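Local atomic coordinates of periplasmic His/Glu/Gln/Arg/opine family-binding protein (PDB entry 3I6V), a protein that binds lysine between its two lobes and, as a periplasmic solute-binding protein, probably hands amino acids to an ABC transporter. Residues M9-A14 and C46-N51; P17-N22 and G29-L34; Y96-D101 and A146-A151. All coordinates share one frame; numbering follows the deposited sequence.

Contact 1. Residues M9-A14 and C46-N51; sequences MGTEGA and CEWVKN. With LYS (lysine), chain B.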
loop_
_atom_site.group_PDB
_atom_site.type_symbol
_atom_site.label_atom_id
_atom_site.label_comp_id
_atom_site.label_asym_id
_atom_site.label_seq_id
_atom_site.Cartn_x
_atom_site.Cartn_y
_atom_site.Cartn_z
ATOM N N MET A 9 -14.682 2.505 6.148
ATOM C CA MET A 9 -13.323 2.058 5.844
ATOM C C MET A 9 -12.890 2.674 4.516
ATOM O O MET A 9 -13.486 2.367 3.475
ATOM C CB MET A 9 -13.263 0.518 5.792
ATOM C CG MET A 9 -13.801 -0.148 7.087
ATOM S SD MET A 9 -12.669 -0.201 8.523
ATOM C CE MET A 9 -11.559 -1.423 7.966
ATOM N N GLY A 10 -11.895 3.562 4.555
ATOM C CA GLY A 10 -11.394 4.228 3.353
ATOM C C GLY A 10 -10.219 3.481 2.713
ATOM O O GLY A 10 -9.261 3.097 3.399
ATOM N N THR A 11 -10.283 3.295 1.391
ATOM C CA THR A 11 -9.224 2.665 0.640
ATOM C C THR A 11 -9.083 3.329 -0.727
ATOM O O THR A 11 -9.978 4.110 -1.155
ATOM C CB THR A 11 -9.400 1.123 0.545
ATOM O OG1 THR A 11 -8.161 0.530 0.128
ATOM C CG2 THR A 11 -10.541 0.701 -0.421
ATOM N N GLU A 12 -7.952 3.044 -1.389
ATOM C CA GLU A 12 -7.647 3.643 -2.675
ATOM C C GLU A 12 -8.437 2.956 -3.819
ATOM O O GLU A 12 -8.861 3.621 -4.742
ATOM C CB GLU A 12 -6.150 3.535 -2.968
ATOM C CG GLU A 12 -5.693 4.281 -4.204
ATOM C CD GLU A 12 -4.175 4.139 -4.497
ATOM O OE1 GLU A 12 -3.471 3.321 -3.850
ATOM O OE2 GLU A 12 -3.694 4.842 -5.402
ATOM N N GLY A 13 -8.563 1.635 -3.766
ATOM C CA GLY A 13 -9.277 0.897 -4.818
ATOM C C GLY A 13 -8.504 0.814 -6.130
ATOM O O GLY A 13 -9.094 0.621 -7.202
ATOM N N ALA A 14 -7.182 0.929 -6.056
ATOM C CA ALA A 14 -6.354 0.934 -7.257
ATOM C C ALA A 14 -4.965 0.383 -7.004
ATOM O O ALA A 14 -4.006 0.774 -7.657
ATOM C CB ALA A 14 -6.294 2.365 -7.867
ATOM N N CYS A 46 -19.170 -2.445 8.933
ATOM C CA CYS A 46 -18.464 -1.513 8.100
ATOM C C CYS A 46 -19.063 -1.269 6.733
ATOM O O CYS A 46 -19.844 -2.064 6.217
ATOM C CB CYS A 46 -16.999 -1.890 7.990
ATOM S SG CYS A 46 -16.664 -3.363 7.066
ATOM N N GLU A 47 -18.666 -0.140 6.175
ATOM C CA GLU A 47 -19.053 0.276 4.864
ATOM C C GLU A 47 -17.747 0.745 4.196
ATOM O O GLU A 47 -16.914 1.413 4.823
ATOM C CB GLU A 47 -20.084 1.391 5.027
ATOM C CG GLU A 47 -20.062 2.488 4.005
ATOM C CD GLU A 47 -20.983 3.650 4.383
ATOM O OE1 GLU A 47 -21.877 3.440 5.232
ATOM O OE2 GLU A 47 -20.795 4.780 3.842
ATOM N N TRP A 48 -17.545 0.358 2.954
ATOM C CA TRP A 48 -16.306 0.668 2.246
ATOM C C TRP A 48 -16.414 1.939 1.432
ATOM O O TRP A 48 -17.430 2.162 0.757
ATOM C CB TRP A 48 -15.900 -0.510 1.382
ATOM C CG TRP A 48 -15.409 -1.606 2.212
ATOM C CD1 TRP A 48 -16.141 -2.643 2.740
ATOM C CD2 TRP A 48 -14.076 -1.772 2.677
ATOM N NE1 TRP A 48 -15.322 -3.463 3.492
ATOM C CE2 TRP A 48 -14.049 -2.945 3.476
ATOM C CE3 TRP A 48 -12.900 -1.046 2.500
ATOM C CZ2 TRP A 48 -12.881 -3.418 4.078
ATOM C CZ3 TRP A 48 -11.733 -1.524 3.090
ATOM C CH2 TRP A 48 -11.736 -2.693 3.878
ATOM N N VAL A 49 -15.380 2.779 1.501
ATOM C CA VAL A 49 -15.356 4.063 0.777
ATOM C C VAL A 49 -14.075 4.122 -0.048
ATOM O O VAL A 49 -12.988 3.807 0.463
ATOM C CB VAL A 49 -15.469 5.303 1.716
ATOM C CG1 VAL A 49 -15.554 6.636 0.903
ATOM C CG2 VAL A 49 -16.705 5.175 2.618
ATOM N N LYS A 50 -14.210 4.483 -1.330
ATOM C CA LYS A 50 -13.076 4.587 -2.234
ATOM C C LYS A 50 -12.623 6.021 -2.239
ATOM O O LYS A 50 -13.441 6.911 -2.330
ATOM C CB LYS A 50 -13.484 4.156 -3.656
ATOM C CG LYS A 50 -12.425 4.392 -4.729
ATOM C CD LYS A 50 -13.013 4.046 -6.120
ATOM C CE LYS A 50 -12.229 4.739 -7.250
ATOM N NZ LYS A 50 -11.176 3.856 -7.783
ATOM N N ASN A 51 -11.320 6.266 -2.139
ATOM C CA ASN A 51 -10.827 7.632 -2.216
ATOM C C ASN A 51 -9.483 7.631 -2.927
ATOM O O ASN A 51 -8.699 6.716 -2.697
ATOM C CB ASN A 51 -10.673 8.234 -0.788
ATOM C CG ASN A 51 -10.541 9.737 -0.808
ATOM O OD1 ASN A 51 -11.514 10.443 -0.594
ATOM N ND2 ASN A 51 -9.358 10.238 -1.102
HETATM N N LYS B . 3.652 1.715 1.306
HETATM C CA LYS B . 4.058 2.904 0.485
HETATM C C LYS B . 3.711 4.195 1.191
HETATM O O LYS B . 3.026 4.144 2.222
HETATM C CB LYS B . 3.378 2.860 -0.906
HETATM C CG LYS B . 1.859 3.037 -0.891
HETATM C CD LYS B . 1.290 2.895 -2.345
HETATM C CE LYS B . -0.261 3.147 -2.426
HETATM N NZ LYS B . -0.768 2.882 -3.868
HETATM O OXT LYS B . 4.091 5.309 0.727
#
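Met9, Gly10 and Thr11 pair in parallel register with Trp48, Val49 and Lys50, the two strand axes approaching to 4.7 Å with their directions 27° apart. Four backbone hydrogen bonds alternate along the ladder: Met9 N to Glu47 O, Val49 N to Met9 O, Thr11 N to Val49 O and, just beyond the paired residues, Asn51 N to Thr11 O at 2.7 Å. On its other edge Gly10 bonds to Thr67 and Ile69, which makes 7-11 the central strand of a three-stranded parallel sheet.

Met9 CB sits over one face of Trp48, 3.7 Å from the centroid of the six-membered ring and 15° off its normal, a CH-pi contact. Met9 CG lies beside its own backbone N (chi1 -55°), where it meets Cys46 CB at 3.8 Å. Trp48 NE1 bonds to Asp36 of helix 30-42, which limits the turning of the indole. Thr11 CG2 approaches the same ring obliquely, 4.1 Å from Trp48 CE3, while Thr11 OG1 bonds to Ile69 O.

Where the strand ends, Glu12 CA makes a C-H...O contact with Asn51 O at 3.2 Å. The extended Glu12 side chain leads off to the ligand, and its OE1 accepts a hydrogen bond from lysine NZ at 2.7 Å; OE2 is paired with Gln112 NE2. An alanine here would probably leave the ligand's side-chain amine without its carboxylate mate and Gln112 NE2 without this acceptor. The ladder thus fixes the backbone from which a carboxylate meets the bound amine, chemistry consistent with a preference for basic side chains.

Contact 2. Residues P17-N22 and G29-L34; sequences PYNFIN and GFEREL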
loop_
_atom_site.group_PDB
_atom_site.type_symbol
_atom_site.label_atom_id
_atom_site.label_comp_id
_atom_site.label_asym_id
_atom_site.label_seq_id
_atom_site.Cartn_x
_atom_site.Cartn_y
_atom_site.Cartn_z
ATOM N N PRO A 17 -2.284 -6.334 -5.160
ATOM C CA PRO A 17 -3.357 -7.090 -4.601
ATOM C C PRO A 17 -3.822 -6.574 -3.216
ATOM O O PRO A 17 -4.692 -7.207 -2.610
ATOM C CB PRO A 17 -2.737 -8.496 -4.486
ATOM C CG PRO A 17 -1.309 -8.253 -4.249
ATOM C CD PRO A 17 -0.973 -6.911 -4.813
ATOM N N TYR A 18 -3.255 -5.462 -2.725
ATOM C CA TYR A 18 -3.707 -4.897 -1.441
ATOM C C TYR A 18 -5.189 -4.519 -1.480
ATOM O O TYR A 18 -5.984 -4.957 -0.638
ATOM C CB TYR A 18 -2.909 -3.616 -1.110
ATOM C CG TYR A 18 -1.432 -3.830 -0.956
ATOM C CD1 TYR A 18 -0.577 -3.728 -2.061
ATOM C CD2 TYR A 18 -0.879 -4.122 0.297
ATOM C CE1 TYR A 18 0.828 -3.919 -1.928
ATOM C CE2 TYR A 18 0.533 -4.313 0.462
ATOM C CZ TYR A 18 1.366 -4.195 -0.651
ATOM O OH TYR A 18 2.731 -4.368 -0.511
ATOM N N ASN A 19 -5.533 -3.664 -2.440
ATOM C CA ASN A 19 -6.900 -3.206 -2.629
ATOM C C ASN A 19 -7.199 -2.882 -4.119
ATOM O O ASN A 19 -6.307 -2.469 -4.880
ATOM C CB ASN A 19 -7.213 -1.995 -1.736
ATOM C CG ASN A 19 -6.347 -0.788 -2.056
ATOM O OD1 ASN A 19 -6.655 -0.011 -2.986
ATOM N ND2 ASN A 19 -5.271 -0.599 -1.281
ATOM N N PHE A 20 -8.447 -3.091 -4.531
ATOM C CA PHE A 20 -8.856 -2.772 -5.921
ATOM C C PHE A 20 -10.381 -2.790 -6.018
ATOM O O PHE A 20 -11.036 -3.286 -5.104
ATOM C CB PHE A 20 -8.149 -3.682 -6.969
ATOM C CG PHE A 20 -8.467 -5.155 -6.850
ATOM C CD1 PHE A 20 -7.720 -5.978 -6.022
ATOM C CD2 PHE A 20 -9.482 -5.734 -7.628
ATOM C CE1 PHE A 20 -8.011 -7.344 -5.910
ATOM C CE2 PHE A 20 -9.775 -7.096 -7.549
ATOM C CZ PHE A 20 -9.049 -7.914 -6.685
ATOM N N ILE A 21 -10.941 -2.208 -7.082
ATOM C CA ILE A 21 -12.381 -2.290 -7.326
ATOM C C ILE A 21 -12.576 -3.436 -8.318
ATOM O O ILE A 21 -11.996 -3.423 -9.398
ATOM C CB ILE A 21 -12.958 -0.976 -7.913
ATOM C CG1 ILE A 21 -12.556 0.236 -7.062
ATOM C CG2 ILE A 21 -14.520 -1.093 -8.148
ATOM C CD1 ILE A 21 -13.030 0.184 -5.583
ATOM N N ASN A 22 -13.333 -4.461 -7.924
ATOM C CA ASN A 22 -13.546 -5.594 -8.809
ATOM C C ASN A 22 -14.585 -5.255 -9.903
ATOM O O ASN A 22 -15.122 -4.152 -9.949
ATOM C CB ASN A 22 -13.831 -6.906 -8.017
ATOM C CG ASN A 22 -15.161 -6.890 -7.265
ATOM O OD1 ASN A 22 -16.108 -6.149 -7.603
ATOM N ND2 ASN A 22 -15.250 -7.736 -6.243
ATOM N N GLY A 29 -9.656 -7.433 -2.625
ATOM C CA GLY A 29 -8.233 -7.484 -2.319
ATOM C C GLY A 29 -7.950 -7.957 -0.905
ATOM O O GLY A 29 -8.850 -8.249 -0.132
ATOM N N PHE A 30 -6.670 -8.050 -0.583
ATOM C CA PHE A 30 -6.216 -8.435 0.755
ATOM C C PHE A 30 -6.915 -7.640 1.856
ATOM O O PHE A 30 -7.412 -8.198 2.843
ATOM C CB PHE A 30 -4.690 -8.252 0.856
ATOM C CG PHE A 30 -4.157 -8.459 2.243
ATOM C CD1 PHE A 30 -4.061 -9.747 2.777
ATOM C CD2 PHE A 30 -3.760 -7.368 3.015
ATOM C CE1 PHE A 30 -3.562 -9.952 4.064
ATOM C CE2 PHE A 30 -3.260 -7.548 4.317
ATOM C CZ PHE A 30 -3.163 -8.829 4.847
ATOM N N GLU A 31 -6.953 -6.337 1.656
ATOM C CA GLU A 31 -7.475 -5.413 2.629
ATOM C C GLU A 31 -8.977 -5.435 2.771
ATOM O O GLU A 31 -9.490 -5.076 3.830
ATOM C CB GLU A 31 -6.951 -3.990 2.342
ATOM C CG GLU A 31 -5.444 -3.962 2.649
ATOM C CD GLU A 31 -4.742 -2.687 2.223
ATOM O OE1 GLU A 31 -5.144 -2.078 1.202
ATOM O OE2 GLU A 31 -3.767 -2.307 2.926
ATOM N N ARG A 32 -9.694 -5.853 1.724
ATOM C CA ARG A 32 -11.138 -6.068 1.857
ATOM C C ARG A 32 -11.350 -7.208 2.833
ATOM O O ARG A 32 -12.146 -7.095 3.756
ATOM C CB ARG A 32 -11.803 -6.477 0.512
ATOM C CG ARG A 32 -13.281 -6.914 0.674
ATOM C CD ARG A 32 -14.065 -5.686 1.138
ATOM N NE ARG A 32 -15.465 -5.900 1.533
ATOM C CZ ARG A 32 -16.513 -5.568 0.777
ATOM N NH1 ARG A 32 -16.326 -5.075 -0.452
ATOM N NH2 ARG A 32 -17.754 -5.744 1.242
ATOM N N GLU A 33 -10.677 -8.323 2.587
ATOM C CA GLU A 33 -10.836 -9.483 3.453
ATOM C C GLU A 33 -10.363 -9.176 4.878
ATOM O O GLU A 33 -11.008 -9.554 5.878
ATOM C CB GLU A 33 -10.046 -10.660 2.906
ATOM C CG GLU A 33 -10.439 -11.959 3.577
ATOM C CD GLU A 33 -9.609 -13.148 3.144
ATOM O OE1 GLU A 33 -9.050 -13.149 2.024
ATOM O OE2 GLU A 33 -9.527 -14.098 3.939
ATOM N N LEU A 34 -9.224 -8.501 4.973
ATOM C CA LEU A 34 -8.689 -8.173 6.295
ATOM C C LEU A 34 -9.623 -7.228 7.032
ATOM O O LEU A 34 -10.026 -7.501 8.158
ATOM C CB LEU A 34 -7.281 -7.571 6.181
ATOM C CG LEU A 34 -6.698 -7.073 7.518
ATOM C CD1 LEU A 34 -6.429 -8.267 8.475
ATOM C CD2 LEU A 34 -5.438 -6.316 7.231
#
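Phe30 N and Glu31 N, in the first turn of helix 30-42, each find a carbonyl on the segment 17-22. Phe30 N donates to Pro17 O at 3.0 Å in an almost straight bond (172° at the hydrogen), and Glu31 N donates to Tyr18 O at 2.8 Å. A third bond joins side chains: Asn19 ND2 donates to Glu31 OE1 at 2.9 Å, with the amide and carboxylate planes only 6° apart. Glu31 CG lies beside its own backbone N (chi1 -69°), and there it packs on Tyr18 O at 3.5 Å.

Gly29 occupies the N-cap position; a side chain on it would clash with Tyr18 O. Phe20 CE1 rests 3.6 Å from Gly29 CA.

The second shell fixes both polar groups. Glu31 OE2 bonds to Tyr88 OH and to the backbone N of Gly71, a residue of the lysine pocket, while Asn19 OD1 accepts from Ala14 N. The Tyr18 ring stacks with Tyr15, another pocket residue, and its hydroxyl bonds to Asp152. Tyr18 and Asn19 together face Tyr15 as a classic beta bulge; at the bulge, and in the loop just before it, backbone carbonyls meet the N-terminus of a helix, beside the lysine pocket.

Contact 3. Residues Y96-D101 and A146-A151; sequences YVATSD and ADAVFA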
loop_
_atom_site.group_PDB
_atom_site.type_symbol
_atom_site.label_atom_id
_atom_site.label_comp_id
_atom_site.label_asym_id
_atom_site.label_seq_id
_atom_site.Cartn_x
_atom_site.Cartn_y
_atom_site.Cartn_z
ATOM N N TYR A 96 13.173 -1.399 -7.948
ATOM C CA TYR A 96 13.119 -0.741 -9.241
ATOM C C TYR A 96 12.653 -1.743 -10.289
ATOM O O TYR A 96 13.046 -2.910 -10.272
ATOM C CB TYR A 96 14.469 -0.182 -9.674
ATOM C CG TYR A 96 15.024 0.925 -8.815
ATOM C CD1 TYR A 96 15.806 0.631 -7.691
ATOM C CD2 TYR A 96 14.784 2.259 -9.132
ATOM C CE1 TYR A 96 16.333 1.658 -6.882
ATOM C CE2 TYR A 96 15.304 3.278 -8.355
ATOM C CZ TYR A 96 16.073 2.970 -7.239
ATOM O OH TYR A 96 16.566 3.996 -6.495
ATOM N N VAL A 97 11.839 -1.257 -11.209
ATOM C CA VAL A 97 11.407 -2.069 -12.359
ATOM C C VAL A 97 11.609 -1.290 -13.640
ATOM O O VAL A 97 11.349 -0.096 -13.695
ATOM C CB VAL A 97 9.947 -2.588 -12.235
ATOM C CG1 VAL A 97 9.395 -3.022 -13.625
ATOM C CG2 VAL A 97 9.911 -3.769 -11.319
ATOM N N ALA A 98 12.093 -1.989 -14.676
ATOM C CA ALA A 98 12.432 -1.343 -15.929
ATOM C C ALA A 98 12.129 -2.259 -17.142
ATOM O O ALA A 98 11.747 -3.422 -16.977
ATOM C CB ALA A 98 13.937 -0.948 -15.907
ATOM N N THR A 99 12.333 -1.725 -18.341
ATOM C CA THR A 99 12.184 -2.523 -19.586
ATOM C C THR A 99 13.507 -3.184 -20.057
ATOM O O THR A 99 13.487 -4.055 -20.932
ATOM C CB THR A 99 11.590 -1.686 -20.729
ATOM O OG1 THR A 99 12.470 -0.597 -21.022
ATOM C CG2 THR A 99 10.207 -1.115 -20.351
ATOM N N SER A 100 14.646 -2.779 -19.486
ATOM C CA SER A 100 15.933 -3.455 -19.765
ATOM C C SER A 100 16.810 -3.527 -18.522
ATOM O O SER A 100 16.643 -2.741 -17.590
ATOM C CB SER A 100 16.693 -2.765 -20.896
ATOM O OG SER A 100 17.160 -1.492 -20.480
ATOM N N ASP A 101 17.737 -4.478 -18.506
ATOM C CA ASP A 101 18.641 -4.652 -17.368
ATOM C C ASP A 101 19.562 -3.450 -17.134
ATOM O O ASP A 101 19.895 -3.126 -15.984
ATOM C CB ASP A 101 19.418 -5.962 -17.486
ATOM C CG ASP A 101 18.537 -7.190 -17.235
ATOM O OD1 ASP A 101 18.888 -8.297 -17.704
ATOM O OD2 ASP A 101 17.484 -7.062 -16.563
ATOM N N ALA A 146 9.660 7.163 -18.725
ATOM C CA ALA A 146 10.544 7.074 -17.576
ATOM C C ALA A 146 11.468 5.877 -17.710
ATOM O O ALA A 146 11.074 4.824 -18.227
ATOM C CB ALA A 146 9.722 6.988 -16.268
ATOM N N ASP A 147 12.693 6.044 -17.223
ATOM C CA ASP A 147 13.716 4.980 -17.202
ATOM C C ASP A 147 13.384 3.774 -16.326
ATOM O O ASP A 147 13.765 2.634 -16.623
ATOM C CB ASP A 147 15.072 5.605 -16.795
ATOM C CG ASP A 147 15.583 6.598 -17.841
ATOM O OD1 ASP A 147 15.673 7.828 -17.576
ATOM O OD2 ASP A 147 15.844 6.132 -18.973
ATOM N N ALA A 148 12.694 4.022 -15.213
ATOM C CA ALA A 148 12.286 2.951 -14.322
ATOM C C ALA A 148 11.193 3.460 -13.379
ATOM O O ALA A 148 10.917 4.651 -13.312
ATOM C CB ALA A 148 13.491 2.419 -13.514
ATOM N N VAL A 149 10.581 2.538 -12.667
ATOM C CA VAL A 149 9.618 2.883 -11.623
ATOM C C VAL A 149 10.183 2.335 -10.318
ATOM O O VAL A 149 10.738 1.225 -10.296
ATOM C CB VAL A 149 8.203 2.277 -11.898
ATOM C CG1 VAL A 149 8.313 0.771 -12.187
ATOM C CG2 VAL A 149 7.262 2.533 -10.711
ATOM N N PHE A 150 10.022 3.101 -9.238
ATOM C CA PHE A 150 10.412 2.644 -7.894
ATOM C C PHE A 150 9.141 2.544 -7.055
ATOM O O PHE A 150 8.442 3.534 -6.871
ATOM C CB PHE A 150 11.398 3.657 -7.295
ATOM C CG PHE A 150 11.995 3.243 -5.966
ATOM C CD1 PHE A 150 12.805 2.103 -5.869
ATOM C CD2 PHE A 150 11.767 4.019 -4.823
ATOM C CE1 PHE A 150 13.374 1.736 -4.634
ATOM C CE2 PHE A 150 12.320 3.685 -3.590
ATOM C CZ PHE A 150 13.132 2.538 -3.486
ATOM N N ALA A 151 8.849 1.348 -6.555
ATOM C CA ALA A 151 7.573 1.076 -5.913
ATOM C C ALA A 151 7.699 -0.084 -4.977
ATOM O O ALA A 151 8.743 -0.724 -4.892
ATOM C CB ALA A 151 6.475 0.748 -7.009
HETATM O O HOH W 1 12.830 1.040 -18.611
#
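Tyr96 and Phe150 bring their rings together through different first torsions: Tyr96 CG lies beside its backbone N (chi1 -65°), whereas Phe150 CG is anti to its own N (chi1 -174°). Both belong to an antiparallel ladder in the mixed sheet of an alpha/beta lobe, as expected for a type II periplasmic binding protein. Tyr96 with Phe150 is a non-hydrogen-bonded pair, which brings their CA atoms within 4.5 Å. Val97 with Val149 is the hydrogen-bonded pair, closed by Val97 N to Val149 O and Val149 N to Val97 O.

The rings of Tyr96 and Phe150 meet obliquely, with planes 38° apart. Phe150 CD1 makes the closest approach: it stands 3.5 Å above the plane of the Tyr96 ring, over its centre, and its closest atom there is Tyr96 CZ at 3.6 Å. Conversely, the hydroxyl oxygen Tyr96 OH lies over one face of the Phe150 ring, displaced toward its rim. Helix 116-123 covers this face of the sheet through Ile121, which touches both side chains, and through Tyr120, whose ring stacks with Phe150.

On the other face Val97 and Val149 lie side by side and point the same way, Val149 CG1 meeting Val97 CB at 3.7 Å. Helix 134-142 reaches Val149 through Thr137 and Val141. At the end of the ladder Ala98 CB packs against Ala148 CB at 4.2 Å. Strand 93-98 bonds on its other edge to Val170 and Met168, and Ala148 and Phe150 bond to Ala110, so both partners lie inside the sheet. Past the last pair the two segments separate, and a water spans them: it accepts from Thr99 N at 2.8 Å and donates to Asp147 O at 2.7 Å.

Contacts 1 and 2 belong together: their centres are 10 Å apart, and contact 2 is nested along the chain inside the loop closed by contact 1. They touch directly, Thr11 OG1 packing 3.1 Å from Asn19 CG. Helix 30-42, whose start is in contact 2, leads on to strand 46-50 of contact 1. Contact 3 stands apart, 29 Å from contact 1 and 25 Å from contact 2 between centres, and on the opposite side of the chain's centre from contact 1. Lysine lies between: Glu12 of contact 1 binds it, the Asn19 side chain is about 6 Å from it, and that of Phe150 about 9 Å.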